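Local coordinates for uncharacterized protein (Staphylococcus saprophyticus subsp. saprophyticus ATCC 15305, PDB 3FOJ), which is of unknown function but has a rhodanese-like domain and so probably handles sulfur, as in sulfurtransferases of that family, at residues A[3-6]-A[7-10]; A[10-13]-A[14-17]; A[24-27]-A[28-31]. All coordinates share one frame; numbering follows the deposited sequence.

Interaction 1 of 3, residues A[3-6]-A[7-10]; sequences SITV and TELK
The carboxylate of E8 folds back over T5, and its OE2 receives the backbone N of T5 at 3.1 Å, from above the carboxylate plane and 44° out of it. OE2 of E8 also lies 3.6 Å from I4 CA. The reciprocal bond, E8 N to T5 OG1 at 3.2 Å, completes a capping box, with T5 as the N-cap residue of helix 6-11 of the rhodanese-like domain. Two torsions bring the groups together. With chi1 at 63°, T5 OG1 sits between its own backbone N and carbonyl carbon, facing the first turn, while E8 CG stays beside its backbone N (chi1 -64°) and the rest of the chain runs extended, crossing T5 at nearly a right angle. Packing is tight where they pass, OG1 of T5 standing only 3.0 Å from CG of E8.

The first helical bonds follow, L9 N to T5 O and K10 N to V6 O. The methyl CD1 of I4 meets CB of the buried L9 at 3.9 Å, and the two side chains run obliquely to each other. I4 also packs on V84, and V6 and L9 on V86, so the helix packs on strand 82-86, to which I4 is also bound by backbone hydrogen bonds to N85 and E87. The K10 side chain reaches F93: its ammonium group bonds to the F93 carbonyl and makes a cation-pi contact with that residue, while near its root CG of K10 rests 3.4 Å from V6 O.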
ATOM      1  N   SER A   3      -4.175  -6.919   8.447  1.00 13.34           N
ATOM      2  CA  SER A   3      -4.922  -6.088   7.520  1.00 14.48           C
ATOM      3  C   SER A   3      -5.710  -5.016   8.252  1.00 15.45           C
ATOM      4  O   SER A   3      -6.002  -5.139   9.441  1.00 16.53           O
ATOM      5  CB  SER A   3      -5.887  -6.939   6.695  1.00 17.67           C
ATOM      6  OG  SER A   3      -6.962  -7.403   7.491  1.00 21.87           O
ATOM      7  N   ILE A   4      -6.038  -3.958   7.528  1.00 13.76           N
ATOM      8  CA  ILE A   4      -6.826  -2.868   8.076  1.00 14.06           C
ATOM      9  C   ILE A   4      -7.779  -2.440   6.972  1.00 12.48           C
ATOM     10  O   ILE A   4      -7.525  -2.695   5.794  1.00 13.89           O
ATOM     11  CB  ILE A   4      -5.951  -1.670   8.490  1.00 16.55           C
ATOM     12  CG1 ILE A   4      -5.220  -1.101   7.275  1.00 18.45           C
ATOM     13  CG2 ILE A   4      -4.972  -2.104   9.569  1.00 19.07           C
ATOM     14  CD1 ILE A   4      -4.617   0.274   7.520  1.00 19.09           C
ATOM     15  N   THR A   5      -8.880  -1.801   7.352  1.00 11.69           N
ATOM     16  CA  THR A   5      -9.860  -1.353   6.374  1.00 11.93           C
ATOM     17  C   THR A   5      -9.484   0.022   5.837  1.00 11.33           C
ATOM     18  O   THR A   5      -8.612   0.698   6.387  1.00  9.68           O
ATOM     19  CB  THR A   5     -11.260  -1.267   6.995  1.00 12.75           C
ATOM     20  OG1 THR A   5     -11.255  -0.283   8.036  1.00 14.86           O
ATOM     21  CG2 THR A   5     -11.669  -2.622   7.574  1.00 14.60           C
ATOM     22  N   VAL A   6     -10.141   0.438   4.758  1.00 12.86           N
ATOM     23  CA  VAL A   6      -9.853   1.745   4.184  1.00 14.13           C
ATOM     24  C   VAL A   6     -10.290   2.841   5.139  1.00 14.61           C
ATOM     25  O   VAL A   6      -9.681   3.907   5.186  1.00 13.68           O
ATOM     26  CB  VAL A   6     -10.550   1.941   2.822  1.00 16.19           C
ATOM     27  CG1 VAL A   6      -9.938   1.004   1.798  1.00 17.25           C
ATOM     28  CG2 VAL A   6     -12.040   1.696   2.951  1.00 18.42           C
ATOM     29  N   THR A   7     -11.340   2.573   5.911  1.00 14.03           N
ATOM     30  CA  THR A   7     -11.823   3.546   6.877  1.00 15.19           C
ATOM     31  C   THR A   7     -10.753   3.743   7.946  1.00 14.75           C
ATOM     32  O   THR A   7     -10.484   4.871   8.367  1.00 13.84           O
ATOM     33  CB  THR A   7     -13.137   3.072   7.532  1.00 15.62           C
ATOM     34  OG1 THR A   7     -14.169   3.034   6.540  1.00 19.28           O
ATOM     35  CG2 THR A   7     -13.550   4.017   8.655  1.00 17.57           C
ATOM     36  N   GLU A   8     -10.137   2.643   8.373  1.00 15.08           N
ATOM     37  CA  GLU A   8      -9.080   2.704   9.379  1.00 15.13           C
ATOM     38  C   GLU A   8      -7.861   3.419   8.814  1.00 14.67           C
ATOM     39  O   GLU A   8      -7.203   4.185   9.514  1.00 15.52           O
ATOM     40  CB  GLU A   8      -8.646   1.305   9.806  1.00 16.05           C
ATOM     41  CG  GLU A   8      -9.694   0.472  10.494  1.00 21.01           C
ATOM     42  CD  GLU A   8      -9.105  -0.819  11.022  1.00 23.26           C
ATOM     43  OE1 GLU A   8      -8.389  -0.766  12.046  1.00 27.94           O
ATOM     44  OE2 GLU A   8      -9.340  -1.878  10.405  1.00 21.74           O
ATOM     45  N   LEU A   9      -7.554   3.156   7.548  1.00 13.79           N
ATOM     46  CA  LEU A   9      -6.403   3.787   6.914  1.00 13.29           C
ATOM     47  C   LEU A   9      -6.576   5.298   6.829  1.00 13.37           C
ATOM     48  O   LEU A   9      -5.636   6.044   7.092  1.00 13.13           O
ATOM     49  CB  LEU A   9      -6.176   3.217   5.511  1.00 13.86           C
ATOM     50  CG  LEU A   9      -4.959   3.778   4.761  1.00 13.47           C
ATOM     51  CD1 LEU A   9      -3.681   3.515   5.550  1.00 14.99           C
ATOM     52  CD2 LEU A   9      -4.876   3.145   3.384  1.00 15.98           C
ATOM     53  N   LYS A  10      -7.772   5.752   6.465  1.00 13.68           N
ATOM     54  CA  LYS A  10      -8.016   7.189   6.364  1.00 13.96           C
ATOM     55  C   LYS A  10      -7.903   7.875   7.722  1.00 15.31           C
ATOM     56  O   LYS A  10      -7.366   8.978   7.821  1.00 15.62           O
ATOM     57  CB  LYS A  10      -9.394   7.469   5.752  1.00 12.54           C
ATOM     58  CG  LYS A  10      -9.471   7.151   4.263  1.00 11.76           C
ATOM     59  CD  LYS A  10     -10.829   7.483   3.670  1.00 13.72           C
ATOM     60  CE  LYS A  10     -10.878   7.111   2.197  1.00 12.90           C
ATOM     61  NZ  LYS A  10     -12.231   7.273   1.600  1.00 13.63           N
TER

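Interaction 2 of 3, residues A[10-13]-A[14-17]; sequences KEKI and LDAN
Two successive backbone bonds, L14 N to E11 O and D15 N to K12 O, each 3.0 Å long, carry the chain out of helix 6-11 through tight i to i+3 turns. Each N-H comes in from above the plane of the carbonyl it meets, 57° out at E11 and 64° at K12, as in 3-10 or type I turns rather than alpha-helical bonding. At D15 the backbone becomes extended and leaves the spiral.

The D15 side chain returns over the segment just left. Its OD2 rests 3.2 Å from K12 CA; the bend of K12 at chi2 (-73°) also brings its CD to 3.2 Å from OD2 of D15. CB of L14 packs 3.4 Å from E11 O, the oxygen that also accepts L14 N. A water adds to the link, giving one proton to E11 O at 2.9 Å and a second, weakly, to OD1 of D15.

K12 NZ and D15 OD2 remain 4.4 Å apart, beyond a salt bridge. Their attraction is probably diffuse, softened by solvent at this exposed corner, and the firm bonds are those of the backbone and from the water to E11 O.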
ATOM      1  N   LYS A  10      -7.772   5.752   6.465  1.00 13.68           N
ATOM      2  CA  LYS A  10      -8.016   7.189   6.364  1.00 13.96           C
ATOM      3  C   LYS A  10      -7.903   7.875   7.722  1.00 15.31           C
ATOM      4  O   LYS A  10      -7.366   8.978   7.821  1.00 15.62           O
ATOM      5  CB  LYS A  10      -9.394   7.469   5.752  1.00 12.54           C
ATOM      6  CG  LYS A  10      -9.471   7.151   4.263  1.00 11.76           C
ATOM      7  CD  LYS A  10     -10.829   7.483   3.670  1.00 13.72           C
ATOM      8  CE  LYS A  10     -10.878   7.111   2.197  1.00 12.90           C
ATOM      9  NZ  LYS A  10     -12.231   7.273   1.600  1.00 13.63           N
ATOM     10  N   GLU A  11      -8.401   7.226   8.770  1.00 16.27           N
ATOM     11  CA  GLU A  11      -8.326   7.817  10.102  1.00 17.97           C
ATOM     12  C   GLU A  11      -6.882   7.948  10.567  1.00 17.15           C
ATOM     13  O   GLU A  11      -6.585   8.725  11.473  1.00 16.87           O
ATOM     14  CB  GLU A  11      -9.134   6.993  11.107  1.00 20.29           C
ATOM     15  CG  GLU A  11     -10.639   7.131  10.937  1.00 25.44           C
ATOM     16  CD  GLU A  11     -11.415   6.571  12.116  1.00 28.73           C
ATOM     17  OE1 GLU A  11     -11.158   7.006  13.258  1.00 32.21           O
ATOM     18  OE2 GLU A  11     -12.284   5.703  11.899  1.00 32.09           O
ATOM     19  N   LYS A  12      -5.985   7.189   9.941  1.00 17.92           N
ATOM     20  CA  LYS A  12      -4.570   7.239  10.287  1.00 18.88           C
ATOM     21  C   LYS A  12      -3.990   8.610   9.947  1.00 19.35           C
ATOM     22  O   LYS A  12      -2.963   9.010  10.490  1.00 18.65           O
ATOM     23  CB  LYS A  12      -3.801   6.151   9.535  1.00 21.67           C
ATOM     24  CG  LYS A  12      -4.053   4.737  10.036  1.00 25.13           C
ATOM     25  CD  LYS A  12      -3.382   4.492  11.375  1.00 28.20           C
ATOM     26  CE  LYS A  12      -3.485   3.031  11.785  1.00 30.24           C
ATOM     27  NZ  LYS A  12      -2.723   2.751  13.033  1.00 30.76           N
ATOM     28  N   ILE A  13      -4.649   9.322   9.038  1.00 19.28           N
ATOM     29  CA  ILE A  13      -4.209  10.656   8.644  1.00 19.67           C
ATOM     30  C   ILE A  13      -4.240  11.580   9.859  1.00 19.18           C
ATOM     31  O   ILE A  13      -3.459  12.527   9.956  1.00 18.57           O
ATOM     32  CB  ILE A  13      -5.140  11.256   7.566  1.00 21.14           C
ATOM     33  CG1 ILE A  13      -5.126  10.380   6.314  1.00 22.89           C
ATOM     34  CG2 ILE A  13      -4.703  12.675   7.227  1.00 20.89           C
ATOM     35  CD1 ILE A  13      -6.082  10.854   5.242  1.00 25.15           C
ATOM     36  N   LEU A  14      -5.151  11.291  10.783  1.00 18.75           N
ATOM     37  CA  LEU A  14      -5.316  12.097  11.987  1.00 20.28           C
ATOM     38  C   LEU A  14      -4.333  11.760  13.106  1.00 22.43           C
ATOM     39  O   LEU A  14      -4.406  12.336  14.194  1.00 22.67           O
ATOM     40  CB  LEU A  14      -6.751  11.963  12.500  1.00 17.88           C
ATOM     41  CG  LEU A  14      -7.844  12.291  11.477  1.00 18.02           C
ATOM     42  CD1 LEU A  14      -9.214  12.143  12.121  1.00 17.46           C
ATOM     43  CD2 LEU A  14      -7.654  13.706  10.950  1.00 14.99           C
ATOM     44  N   ASP A  15      -3.417  10.832  12.847  1.00 24.21           N
ATOM     45  CA  ASP A  15      -2.429  10.455  13.853  1.00 27.02           C
ATOM     46  C   ASP A  15      -1.194  11.348  13.785  1.00 27.61           C
ATOM     47  O   ASP A  15      -1.025  12.122  12.844  1.00 27.86           O
ATOM     48  CB  ASP A  15      -2.015   8.990  13.688  1.00 28.35           C
ATOM     49  CG  ASP A  15      -3.126   8.025  14.053  1.00 30.96           C
ATOM     50  OD1 ASP A  15      -3.725   8.187  15.138  1.00 32.86           O
ATOM     51  OD2 ASP A  15      -3.397   7.100  13.262  1.00 32.31           O
ATOM     52  N   ALA A  16      -0.333  11.222  14.789  1.00 29.10           N
ATOM     53  CA  ALA A  16       0.887  12.018  14.890  1.00 30.40           C
ATOM     54  C   ALA A  16       1.761  12.049  13.637  1.00 31.29           C
ATOM     55  O   ALA A  16       2.068  13.124  13.117  1.00 33.09           O
ATOM     56  CB  ALA A  16       1.711  11.538  16.080  1.00 30.75           C
ATOM     57  N   ASN A  17       2.164  10.878  13.156  1.00 31.57           N
ATOM     58  CA  ASN A  17       3.022  10.794  11.978  1.00 31.29           C
ATOM     59  C   ASN A  17       2.368  10.048  10.819  1.00 29.92           C
ATOM     60  O   ASN A  17       1.538   9.165  11.026  1.00 29.30           O
ATOM     61  CB  ASN A  17       4.337  10.098  12.339  1.00 33.25           C
ATOM     62  CG  ASN A  17       5.116  10.840  13.406  1.00 34.68           C
ATOM     63  OD1 ASN A  17       5.548  11.974  13.201  1.00 36.17           O
ATOM     64  ND2 ASN A  17       5.300  10.202  14.557  1.00 36.35           N
TER
HETATM   65  O   HOH W   1      -6.630   9.231  14.315  1.00 46.42           O

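Interaction 3 of 3, residues A[24-27]-A[28-31]; sequences VRTD and QETA
T26 and E29 form the tight part of this helix start: OE1 of E29 accepts both the backbone N of T26 at 2.9 Å and its OG1 at 2.7 Å. The two donors reach the anti side of the carboxylate from opposite faces of its plane. T26 holds the N-cap position of helix 27-30, yet its hydroxyl is spent on this carboxylate and caps no backbone N-H. At the next residue, D27 O is shared by A31 N and the hydroxyl of T30, OG1 lying 2.9 Å away because chi1 (59°) turns it back between its own N and carbonyl carbon.

The guanidinium of R25 lies with one face over the E29-T30 peptide, its NH2 3.7 Å from T30 CA; NH2 also makes a salt bridge to D23 and a hydrogen bond to G33 O. Outward the contact loosens into water. One water sits at the guanidinium edge, 2.8 Å from R25 NH1, and reaches E29 O weakly; another spans OD1 of D27 and NE2 of Q28.

The two bonds on OE1 hold that oxygen and limit the turning of the carboxylate, and with two donors there the group is probably ionised, which would suit the start of a helix.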
ATOM      1  N   VAL A  24       0.854  -0.721  -5.264  1.00  8.66           N
ATOM      2  CA  VAL A  24       1.428  -1.692  -6.192  1.00  9.97           C
ATOM      3  C   VAL A  24       0.693  -1.884  -7.524  1.00 10.65           C
ATOM      4  O   VAL A  24       0.909  -2.876  -8.227  1.00 11.39           O
ATOM      5  CB  VAL A  24       1.608  -3.063  -5.482  1.00  8.64           C
ATOM      6  CG1 VAL A  24       2.518  -2.890  -4.265  1.00  8.89           C
ATOM      7  CG2 VAL A  24       0.255  -3.618  -5.037  1.00 10.15           C
ATOM      8  N   ARG A  25      -0.166  -0.934  -7.874  1.00 11.00           N
ATOM      9  CA  ARG A  25      -0.900  -1.008  -9.137  1.00 12.10           C
ATOM     10  C   ARG A  25       0.054  -0.669 -10.281  1.00 13.63           C
ATOM     11  O   ARG A  25       1.211  -0.321 -10.046  1.00 13.67           O
ATOM     12  CB  ARG A  25      -2.063  -0.015  -9.134  1.00 11.59           C
ATOM     13  CG  ARG A  25      -3.145  -0.299  -8.093  1.00 11.59           C
ATOM     14  CD  ARG A  25      -4.201   0.799  -8.105  1.00 12.28           C
ATOM     15  NE  ARG A  25      -3.618   2.084  -7.735  1.00 11.45           N
ATOM     16  CZ  ARG A  25      -4.183   3.267  -7.952  1.00 10.45           C
ATOM     17  NH1 ARG A  25      -5.368   3.346  -8.547  1.00 13.85           N
ATOM     18  NH2 ARG A  25      -3.554   4.373  -7.576  1.00 10.14           N
ATOM     19  N   THR A  26      -0.426  -0.767 -11.517  1.00 16.89           N
ATOM     20  CA  THR A  26       0.423  -0.448 -12.661  1.00 17.66           C
ATOM     21  C   THR A  26       0.393   1.052 -12.952  1.00 19.68           C
ATOM     22  O   THR A  26      -0.481   1.772 -12.470  1.00 17.91           O
ATOM     23  CB  THR A  26      -0.002  -1.231 -13.928  1.00 19.62           C
ATOM     24  OG1 THR A  26      -1.364  -0.936 -14.252  1.00 21.67           O
ATOM     25  CG2 THR A  26       0.154  -2.728 -13.700  1.00 20.43           C
ATOM     26  N   ASP A  27       1.362   1.507 -13.742  1.00 20.25           N
ATOM     27  CA  ASP A  27       1.512   2.915 -14.106  1.00 22.41           C
ATOM     28  C   ASP A  27       0.249   3.664 -14.542  1.00 22.03           C
ATOM     29  O   ASP A  27      -0.076   4.708 -13.975  1.00 21.65           O
ATOM     30  CB  ASP A  27       2.580   3.041 -15.199  1.00 25.93           C
ATOM     31  CG  ASP A  27       2.843   4.482 -15.599  1.00 28.57           C
ATOM     32  OD1 ASP A  27       1.903   5.158 -16.072  1.00 32.23           O
ATOM     33  OD2 ASP A  27       3.994   4.939 -15.445  1.00 31.74           O
ATOM     34  N   GLN A  28      -0.454   3.156 -15.550  1.00 20.75           N
ATOM     35  CA  GLN A  28      -1.652   3.840 -16.030  1.00 20.41           C
ATOM     36  C   GLN A  28      -2.714   3.966 -14.943  1.00 18.92           C
ATOM     37  O   GLN A  28      -3.498   4.914 -14.940  1.00 19.34           O
ATOM     38  CB  GLN A  28      -2.237   3.123 -17.251  1.00 21.04           C
ATOM     39  CG  GLN A  28      -3.477   3.800 -17.838  1.00 22.41           C
ATOM     40  CD  GLN A  28      -3.193   5.161 -18.459  1.00 22.68           C
ATOM     41  OE1 GLN A  28      -4.118   5.888 -18.835  1.00 23.28           O
ATOM     42  NE2 GLN A  28      -1.915   5.511 -18.576  1.00 22.13           N
ATOM     43  N   GLU A  29      -2.740   3.008 -14.020  1.00 17.90           N
ATOM     44  CA  GLU A  29      -3.704   3.042 -12.930  1.00 17.16           C
ATOM     45  C   GLU A  29      -3.344   4.134 -11.926  1.00 15.48           C
ATOM     46  O   GLU A  29      -4.207   4.902 -11.496  1.00 15.50           O
ATOM     47  CB  GLU A  29      -3.758   1.682 -12.231  1.00 18.13           C
ATOM     48  CG  GLU A  29      -4.330   0.573 -13.100  1.00 22.23           C
ATOM     49  CD  GLU A  29      -4.297  -0.781 -12.420  1.00 23.69           C
ATOM     50  OE1 GLU A  29      -3.198  -1.366 -12.305  1.00 25.90           O
ATOM     51  OE2 GLU A  29      -5.370  -1.261 -11.994  1.00 26.40           O
ATOM     52  N   THR A  30      -2.069   4.211 -11.553  1.00 14.39           N
ATOM     53  CA  THR A  30      -1.644   5.230 -10.603  1.00 13.00           C
ATOM     54  C   THR A  30      -1.740   6.605 -11.254  1.00 12.80           C
ATOM     55  O   THR A  30      -1.840   7.622 -10.565  1.00 12.85           O
ATOM     56  CB  THR A  30      -0.196   4.992 -10.096  1.00 13.53           C
ATOM     57  OG1 THR A  30       0.718   4.995 -11.201  1.00 14.80           O
ATOM     58  CG2 THR A  30      -0.102   3.661  -9.359  1.00 12.63           C
ATOM     59  N   ALA A  31      -1.724   6.627 -12.585  1.00 12.63           N
ATOM     60  CA  ALA A  31      -1.832   7.875 -13.331  1.00 14.36           C
ATOM     61  C   ALA A  31      -3.195   8.527 -13.091  1.00 14.24           C
ATOM     62  O   ALA A  31      -3.368   9.727 -13.312  1.00 15.19           O
ATOM     63  CB  ALA A  31      -1.630   7.613 -14.823  1.00 14.67           C
TER
HETATM   64  O   HOH W   2      -6.427   5.928  -9.123  1.00 20.20           O
HETATM   65  O   HOH W   3       0.604   4.531 -18.987  1.00 35.44           O

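Overall arrangement
Interactions 1 and 2 follow one another along helix 6-11 and share K10; their centres are about 11 Å apart on the same side of the chain's centre. Interaction 3 begins a second short helix, about 20 Å from interaction 1 and about 24 Å from interaction 2 between centres, with nearest atoms about 11 Å and 13 Å away and no touch. It follows strand 20-23, an inner strand of the parallel sheet, whereas 3-4 is an outermost one. Its side chains V24 and E29 touch C63 and K64, in the loop that probably holds the rhodanese-type active cysteine; a sodium ion lies about 7 Å from the T30 side chain.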